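Local atomic coordinates of iron transport multicopper oxidase FET3 (Saccharomyces cerevisiae, PDB entry 1ZPU), a protein that oxidises ferrous iron to ferric iron at the expense of O2 for high-affinity uptake through the permease FTR1, and also oxidises cuprous copper. Residues Tyr131-Leu137 with Thr186-Ile192; Ser126-Asp130 with Thr219-Asn223. All blocks are in the same frame, centred on the assembly; numbering follows the deposited sequence.

The two contacts are joined along the chain: Ser126-Asp130 runs straight into Tyr131-Leu137, and contact 1 is nested in the loop that contact 2 closes. Both reach the same six-stranded sheet of the second plastocyanin-like domain. Contact 1 pairs two of its strands, and contact 2 lays the connection from the first domain against the edge strand 218-225. Their centres lie about 13 Å apart, and the contacts touch where Leu189 CD1 meets Phe127 CZ at 4.1 Å and Thr187 CG2 meets Asp130 O at 3.8 Å. Neither holds a copper ligand. Two linked NAG units of a glycan attached elsewhere on the chain lie beside contact 1, and Asn223 of contact 2 bears its own NAG.

Contact 1: residues Tyr131-Leu137 with Thr186-Ile192; sequences YDEELSL and TTYLLRI. With NAG (2-acetamido-2-deoxy-beta-D-glucopyranose), chain G; NAG (2-acetamido-2-deoxy-beta-D-glucopyranose), chain B.
Strands 133-137 and 187-192 pair in parallel within the six-stranded sheet of the second plastocyanin-like domain, a cupredoxin-type β-sandwich. Their axes approach to 4.4 Å at 23°, in the register Glu133-Tyr188 through Leu137-Ile192. Between the extended strands, backbone hydrogen bonds run each way: Leu189 N to Glu133 O (2.7 Å), Leu135 N to Leu189 O (2.9 Å), Arg191 N to Leu135 O (2.9 Å) and Leu137 N to Arg191 O (2.8 Å). Thr187 O also accepts from Asp132 N (2.8 Å) and Glu133 N (3.3 Å), while Thr187 N donates to Asp132 OD2 (2.8 Å). On one face Glu134 OE1 and Arg191 NH2 form a salt bridge (2.6 Å), Leu189 CB makes a CH-pi contact over the p-rotamer Tyr131 ring (centroid 3.9 Å), and Ser136 OG hydrogen-bonds NAG (chain G) O7 (2.6 Å). The other face includes Leu135 and Tyr188, with Leu190 and Leu137 packing on strand 201-205 of the second sheet. Strand 235-241 flanks 187-192 antiparallel, and Arg191 reaches Ile121 of the first domain.

Contact 2: residues Ser126-Asp130 with Thr219-Asn223; sequences SFPYD and TTEKN. With NAG (2-acetamido-2-deoxy-beta-D-glucopyranose), chain I.
Tyr129 gives up more surface than any other residue here, its side chain extending from an irregular loop toward the extended strand residues Thr219-Asn223. With chi1 at -43° (m), its ring reaches far enough for OH to donate a very short hydrogen bond to the backbone Thr220 O, 2.4 Å away and near the ring plane. The backbones stay well apart, with CA atoms 7.9 Å apart for Phe127 and Thr219 and 9.1 Å for Tyr129 and Lys222, so side chains bridge the gap. The loop follows strand 117-123 of the first plastocyanin-like domain and leads to strand 133-142 of the second; it is thus the interdomain connection, lying against an edge strand, 218-225, of a cupredoxin-type sheet. Thr219, in the m rotamer, directs CG2 among three residues of the loop: 3.8 Å from Pro128 CD, 4.0 Å from Tyr129 CE1 and 4.2 Å from Phe127 CE1. Lys222, its chain extended beyond chi1, places CE 3.4 Å from Tyr129 CD2. Phe127 and Tyr129 also touch Val213 of the adjacent strand 210-215, while Tyr305 packs on Pro128 and Thr219. Beyond the contact, Asn223 ND2 is bonded to C1 of NAG (chain I) at 1.5 Å.

Contact 1: residues Tyr131-Leu137 with Thr186-Ile192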
loop_
_atom_site.group_PDB
_atom_site.type_symbol
_atom_site.label_atom_id
_atom_site.label_comp_id
_atom_site.label_asym_id
_atom_site.label_seq_id
_atom_site.Cartn_x
_atom_site.Cartn_y
_atom_site.Cartn_z
ATOM N N TYR A 131 -23.189 10.827 -11.042
ATOM C CA TYR A 131 -22.327 11.990 -10.911
ATOM C C TYR A 131 -22.137 12.651 -12.274
ATOM O O TYR A 131 -22.267 11.999 -13.314
ATOM C CB TYR A 131 -20.982 11.608 -10.296
ATOM C CG TYR A 131 -20.270 10.529 -11.062
ATOM C CD1 TYR A 131 -19.472 10.840 -12.172
ATOM C CD2 TYR A 131 -20.396 9.194 -10.690
ATOM C CE1 TYR A 131 -18.819 9.843 -12.889
ATOM C CE2 TYR A 131 -19.739 8.189 -11.395
ATOM C CZ TYR A 131 -18.956 8.522 -12.492
ATOM O OH TYR A 131 -18.320 7.528 -13.192
ATOM N N ASP A 132 -21.816 13.940 -12.255
ATOM C CA ASP A 132 -21.709 14.736 -13.465
ATOM C C ASP A 132 -20.299 14.767 -14.013
ATOM O O ASP A 132 -20.099 14.722 -15.224
ATOM C CB ASP A 132 -22.164 16.157 -13.173
ATOM C CG ASP A 132 -23.581 16.214 -12.628
ATOM O OD1 ASP A 132 -24.512 15.735 -13.321
ATOM O OD2 ASP A 132 -23.748 16.736 -11.502
ATOM N N GLU A 133 -19.326 14.865 -13.112
ATOM C CA GLU A 133 -17.909 14.950 -13.463
ATOM C C GLU A 133 -17.128 14.097 -12.504
ATOM O O GLU A 133 -17.619 13.729 -11.435
ATOM C CB GLU A 133 -17.376 16.378 -13.323
ATOM C CG GLU A 133 -18.171 17.474 -14.048
ATOM C CD GLU A 133 -17.844 17.552 -15.518
ATOM O OE1 GLU A 133 -16.758 17.039 -15.894
ATOM O OE2 GLU A 133 -18.659 18.128 -16.277
ATOM N N GLU A 134 -15.882 13.816 -12.868
ATOM C CA GLU A 134 -15.011 13.012 -12.029
ATOM C C GLU A 134 -13.527 13.417 -12.131
ATOM O O GLU A 134 -13.056 13.868 -13.180
ATOM C CB GLU A 134 -15.205 11.543 -12.371
ATOM C CG GLU A 134 -15.039 11.231 -13.843
ATOM C CD GLU A 134 -14.471 9.836 -14.061
ATOM O OE1 GLU A 134 -13.372 9.550 -13.501
ATOM O OE2 GLU A 134 -15.126 9.035 -14.781
ATOM N N LEU A 135 -12.807 13.264 -11.020
ATOM C CA LEU A 135 -11.363 13.537 -10.943
ATOM C C LEU A 135 -10.751 12.788 -9.765
ATOM O O LEU A 135 -11.455 12.144 -8.985
ATOM C CB LEU A 135 -11.090 15.032 -10.761
ATOM C CG LEU A 135 -11.388 15.658 -9.396
ATOM C CD1 LEU A 135 -10.544 16.894 -9.192
ATOM C CD2 LEU A 135 -12.851 15.967 -9.272
ATOM N N SER A 136 -9.436 12.894 -9.618
ATOM C CA SER A 136 -8.769 12.339 -8.453
ATOM C C SER A 136 -7.860 13.371 -7.816
ATOM O O SER A 136 -7.508 14.367 -8.444
ATOM C CB SER A 136 -7.951 11.101 -8.816
ATOM O OG SER A 136 -8.665 10.223 -9.671
ATOM N N LEU A 137 -7.505 13.135 -6.560
ATOM C CA LEU A 137 -6.465 13.891 -5.916
ATOM C C LEU A 137 -5.510 12.884 -5.312
ATOM O O LEU A 137 -5.945 11.982 -4.585
ATOM C CB LEU A 137 -7.031 14.770 -4.820
ATOM C CG LEU A 137 -8.094 15.808 -5.144
ATOM C CD1 LEU A 137 -8.462 16.489 -3.854
ATOM C CD2 LEU A 137 -7.603 16.827 -6.146
ATOM N N THR A 186 -23.111 20.974 -9.126
ATOM C CA THR A 186 -22.588 19.833 -9.866
ATOM C C THR A 186 -22.104 18.771 -8.887
ATOM O O THR A 186 -21.503 19.081 -7.859
ATOM C CB THR A 186 -21.473 20.264 -10.853
ATOM O OG1 THR A 186 -21.986 21.260 -11.746
ATOM C CG2 THR A 186 -20.972 19.094 -11.666
ATOM N N THR A 187 -22.410 17.520 -9.193
ATOM C CA THR A 187 -21.935 16.411 -8.392
ATOM C C THR A 187 -20.643 15.892 -9.005
ATOM O O THR A 187 -20.623 15.454 -10.160
ATOM C CB THR A 187 -22.967 15.264 -8.320
ATOM O OG1 THR A 187 -24.150 15.717 -7.647
ATOM C CG2 THR A 187 -22.395 14.062 -7.571
ATOM N N TYR A 188 -19.565 15.949 -8.226
ATOM C CA TYR A 188 -18.262 15.446 -8.652
ATOM C C TYR A 188 -17.957 14.130 -7.978
ATOM O O TYR A 188 -18.169 13.980 -6.769
ATOM C CB TYR A 188 -17.163 16.446 -8.313
ATOM C CG TYR A 188 -17.149 17.650 -9.210
ATOM C CD1 TYR A 188 -18.001 18.733 -8.972
ATOM C CD2 TYR A 188 -16.289 17.713 -10.307
ATOM C CE1 TYR A 188 -17.984 19.856 -9.813
ATOM C CE2 TYR A 188 -16.269 18.818 -11.150
ATOM C CZ TYR A 188 -17.112 19.884 -10.898
ATOM O OH TYR A 188 -17.092 20.978 -11.726
ATOM N N LEU A 189 -17.470 13.168 -8.754
ATOM C CA LEU A 189 -16.865 11.971 -8.173
ATOM C C LEU A 189 -15.375 12.261 -7.926
ATOM O O LEU A 189 -14.588 12.464 -8.857
ATOM C CB LEU A 189 -17.071 10.747 -9.067
ATOM C CG LEU A 189 -16.689 9.389 -8.467
ATOM C CD1 LEU A 189 -17.758 8.886 -7.527
ATOM C CD2 LEU A 189 -16.425 8.360 -9.545
ATOM N N LEU A 190 -15.009 12.307 -6.654
ATOM C CA LEU A 190 -13.678 12.688 -6.264
ATOM C C LEU A 190 -12.967 11.464 -5.693
ATOM O O LEU A 190 -13.357 10.947 -4.642
ATOM C CB LEU A 190 -13.786 13.817 -5.232
ATOM C CG LEU A 190 -12.608 14.743 -4.948
ATOM C CD1 LEU A 190 -13.029 15.799 -3.957
ATOM C CD2 LEU A 190 -11.450 13.977 -4.399
ATOM N N ARG A 191 -11.934 11.003 -6.394
ATOM C CA ARG A 191 -11.115 9.883 -5.924
ATOM C C ARG A 191 -9.950 10.397 -5.110
ATOM O O ARG A 191 -9.012 10.973 -5.653
ATOM C CB ARG A 191 -10.564 9.067 -7.094
ATOM C CG ARG A 191 -11.574 8.583 -8.095
ATOM C CD ARG A 191 -10.860 8.194 -9.363
ATOM N NE ARG A 191 -11.733 8.299 -10.521
ATOM C CZ ARG A 191 -12.517 7.309 -10.934
ATOM N NH1 ARG A 191 -12.508 6.133 -10.291
ATOM N NH2 ARG A 191 -13.303 7.485 -11.993
ATOM N N ILE A 192 -9.997 10.182 -3.806
ATOM C CA ILE A 192 -8.917 10.648 -2.945
ATOM C C ILE A 192 -7.998 9.480 -2.650
ATOM O O ILE A 192 -8.429 8.505 -2.045
ATOM C CB ILE A 192 -9.442 11.290 -1.633
ATOM C CG1 ILE A 192 -10.561 12.262 -1.946
ATOM C CG2 ILE A 192 -8.363 12.085 -0.945
ATOM C CD1 ILE A 192 -11.556 12.436 -0.812
HETATM C C1 NAG G . -8.273 13.684 -13.928
HETATM C C2 NAG G . -9.016 12.380 -14.177
HETATM C C3 NAG G . -9.749 12.439 -15.512
HETATM C C4 NAG G . -10.607 13.689 -15.680
HETATM C C5 NAG G . -9.838 14.928 -15.235
HETATM C C6 NAG G . -10.762 16.131 -15.106
HETATM C C7 NAG G . -8.038 10.348 -13.242
HETATM C C8 NAG G . -6.920 9.350 -13.350
HETATM N N2 NAG G . -8.103 11.252 -14.216
HETATM O O3 NAG G . -10.533 11.279 -15.659
HETATM O O4 NAG G . -10.873 13.837 -17.054
HETATM O O5 NAG G . -9.216 14.734 -13.985
HETATM O O6 NAG G . -10.012 17.228 -14.638
HETATM O O7 NAG G . -8.835 10.316 -12.301
HETATM C C1 NAG B . -5.115 15.587 -10.085
HETATM C C2 NAG B . -6.089 16.506 -10.830
HETATM C C3 NAG B . -7.192 15.693 -11.499
HETATM C C4 NAG B . -6.655 14.519 -12.326
HETATM C C5 NAG B . -5.654 13.740 -11.498
HETATM C C6 NAG B . -4.965 12.764 -12.428
HETATM C C7 NAG B . -6.677 18.791 -10.179
HETATM C C8 NAG B . -7.544 19.690 -9.326
HETATM N N2 NAG B . -6.661 17.483 -9.926
HETATM O O3 NAG B . -7.908 16.546 -12.349
HETATM O O4 NAG B . -7.670 13.576 -12.631
HETATM O O5 NAG B . -4.670 14.598 -10.986
HETATM O O6 NAG B . -4.091 11.923 -11.718
HETATM O O7 NAG B . -6.008 19.287 -11.083
#

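Contact 2: residues Ser126-Asp130 with Thr219-Asn223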
loop_
_atom_site.group_PDB
_atom_site.type_symbol
_atom_site.label_atom_id
_atom_site.label_comp_id
_atom_site.label_asym_id
_atom_site.label_seq_id
_atom_site.Cartn_x
_atom_site.Cartn_y
_atom_site.Cartn_z
ATOM N N SER A 126 -21.804 -0.759 -13.958
ATOM C CA SER A 126 -22.797 -0.964 -12.906
ATOM C C SER A 126 -22.432 -0.269 -11.587
ATOM O O SER A 126 -22.697 -0.799 -10.501
ATOM C CB SER A 126 -23.009 -2.468 -12.684
ATOM O OG SER A 126 -21.777 -3.101 -12.370
ATOM N N PHE A 127 -21.821 0.912 -11.680
ATOM C CA PHE A 127 -21.592 1.739 -10.496
ATOM C C PHE A 127 -22.925 2.353 -10.096
ATOM O O PHE A 127 -23.570 2.990 -10.923
ATOM C CB PHE A 127 -20.554 2.833 -10.759
ATOM C CG PHE A 127 -20.246 3.674 -9.548
ATOM C CD1 PHE A 127 -19.431 3.176 -8.525
ATOM C CD2 PHE A 127 -20.770 4.963 -9.429
ATOM C CE1 PHE A 127 -19.158 3.946 -7.400
ATOM C CE2 PHE A 127 -20.498 5.743 -8.312
ATOM C CZ PHE A 127 -19.693 5.239 -7.295
ATOM N N PRO A 128 -23.343 2.166 -8.828
ATOM C CA PRO A 128 -24.711 2.476 -8.393
ATOM C C PRO A 128 -25.096 3.956 -8.358
ATOM O O PRO A 128 -26.275 4.266 -8.437
ATOM C CB PRO A 128 -24.768 1.902 -6.970
ATOM C CG PRO A 128 -23.582 1.003 -6.859
ATOM C CD PRO A 128 -22.543 1.642 -7.710
ATOM N N TYR A 129 -24.126 4.861 -8.255
ATOM C CA TYR A 129 -24.438 6.275 -8.035
ATOM C C TYR A 129 -24.184 7.168 -9.241
ATOM O O TYR A 129 -23.322 6.892 -10.072
ATOM C CB TYR A 129 -23.695 6.815 -6.805
ATOM C CG TYR A 129 -23.715 5.870 -5.626
ATOM C CD1 TYR A 129 -22.552 5.226 -5.217
ATOM C CD2 TYR A 129 -24.899 5.590 -4.943
ATOM C CE1 TYR A 129 -22.557 4.346 -4.146
ATOM C CE2 TYR A 129 -24.916 4.714 -3.867
ATOM C CZ TYR A 129 -23.739 4.095 -3.477
ATOM O OH TYR A 129 -23.723 3.222 -2.418
ATOM N N ASP A 130 -24.959 8.247 -9.313
ATOM C CA ASP A 130 -24.865 9.232 -10.386
ATOM C C ASP A 130 -23.903 10.341 -10.030
ATOM O O ASP A 130 -23.822 10.756 -8.868
ATOM C CB ASP A 130 -26.223 9.871 -10.639
ATOM C CG ASP A 130 -27.147 8.985 -11.441
ATOM O OD1 ASP A 130 -26.742 7.848 -11.785
ATOM O OD2 ASP A 130 -28.287 9.430 -11.731
ATOM N N THR A 219 -17.141 -0.795 -3.539
ATOM C CA THR A 219 -18.264 0.159 -3.484
ATOM C C THR A 219 -19.020 0.052 -2.159
ATOM O O THR A 219 -19.325 -1.044 -1.673
ATOM C CB THR A 219 -19.304 -0.017 -4.636
ATOM O OG1 THR A 219 -18.654 0.007 -5.906
ATOM C CG2 THR A 219 -20.345 1.098 -4.605
ATOM N N THR A 220 -19.343 1.206 -1.596
ATOM C CA THR A 220 -19.969 1.262 -0.292
ATOM C C THR A 220 -21.363 1.919 -0.351
ATOM O O THR A 220 -21.709 2.560 -1.345
ATOM C CB THR A 220 -18.997 1.933 0.745
ATOM O OG1 THR A 220 -19.502 1.750 2.073
ATOM C CG2 THR A 220 -18.830 3.407 0.496
ATOM N N GLU A 221 -22.166 1.722 0.693
ATOM C CA GLU A 221 -23.389 2.511 0.889
ATOM C C GLU A 221 -22.963 3.917 1.265
ATOM O O GLU A 221 -21.981 4.099 2.000
ATOM C CB GLU A 221 -24.250 1.960 2.029
ATOM C CG GLU A 221 -24.662 0.488 1.907
ATOM C CD GLU A 221 -25.875 0.247 1.003
ATOM O OE1 GLU A 221 -26.370 1.204 0.351
ATOM O OE2 GLU A 221 -26.328 -0.920 0.946
ATOM N N LYS A 222 -23.705 4.904 0.774
ATOM C CA LYS A 222 -23.420 6.318 1.038
ATOM C C LYS A 222 -23.194 6.589 2.532
ATOM O O LYS A 222 -24.082 6.322 3.343
ATOM C CB LYS A 222 -24.605 7.171 0.559
ATOM C CG LYS A 222 -24.987 6.979 -0.889
ATOM C CD LYS A 222 -25.720 8.197 -1.386
ATOM C CE LYS A 222 -25.831 8.178 -2.896
ATOM N NZ LYS A 222 -25.976 9.547 -3.458
ATOM N N ASN A 223 -22.019 7.101 2.898
ATOM C CA ASN A 223 -21.797 7.611 4.260
ATOM C C ASN A 223 -21.262 9.038 4.220
ATOM O O ASN A 223 -20.175 9.281 3.693
ATOM C CB ASN A 223 -20.851 6.708 5.076
ATOM C CG ASN A 223 -21.008 6.878 6.619
ATOM O OD1 ASN A 223 -20.988 7.994 7.159
ATOM N ND2 ASN A 223 -21.117 5.736 7.322
HETATM C C1 NAG I . -21.688 5.822 8.653
HETATM C C2 NAG I . -22.312 4.433 8.698
HETATM C C3 NAG I . -22.829 4.070 10.106
HETATM C C4 NAG I . -22.062 4.631 11.315
HETATM C C5 NAG I . -21.176 5.840 10.966
HETATM C C6 NAG I . -19.949 5.930 11.867
HETATM C C7 NAG I . -23.336 3.752 6.507
HETATM C C8 NAG I . -22.027 3.232 5.955
HETATM N N2 NAG I . -23.379 4.357 7.708
HETATM O O3 NAG I . -22.853 2.668 10.258
HETATM O O4 NAG I . -23.061 4.952 12.282
HETATM O O5 NAG I . -20.684 5.779 9.641
HETATM O O6 NAG I . -18.907 6.625 11.211
HETATM O O7 NAG I . -24.359 3.611 5.839
#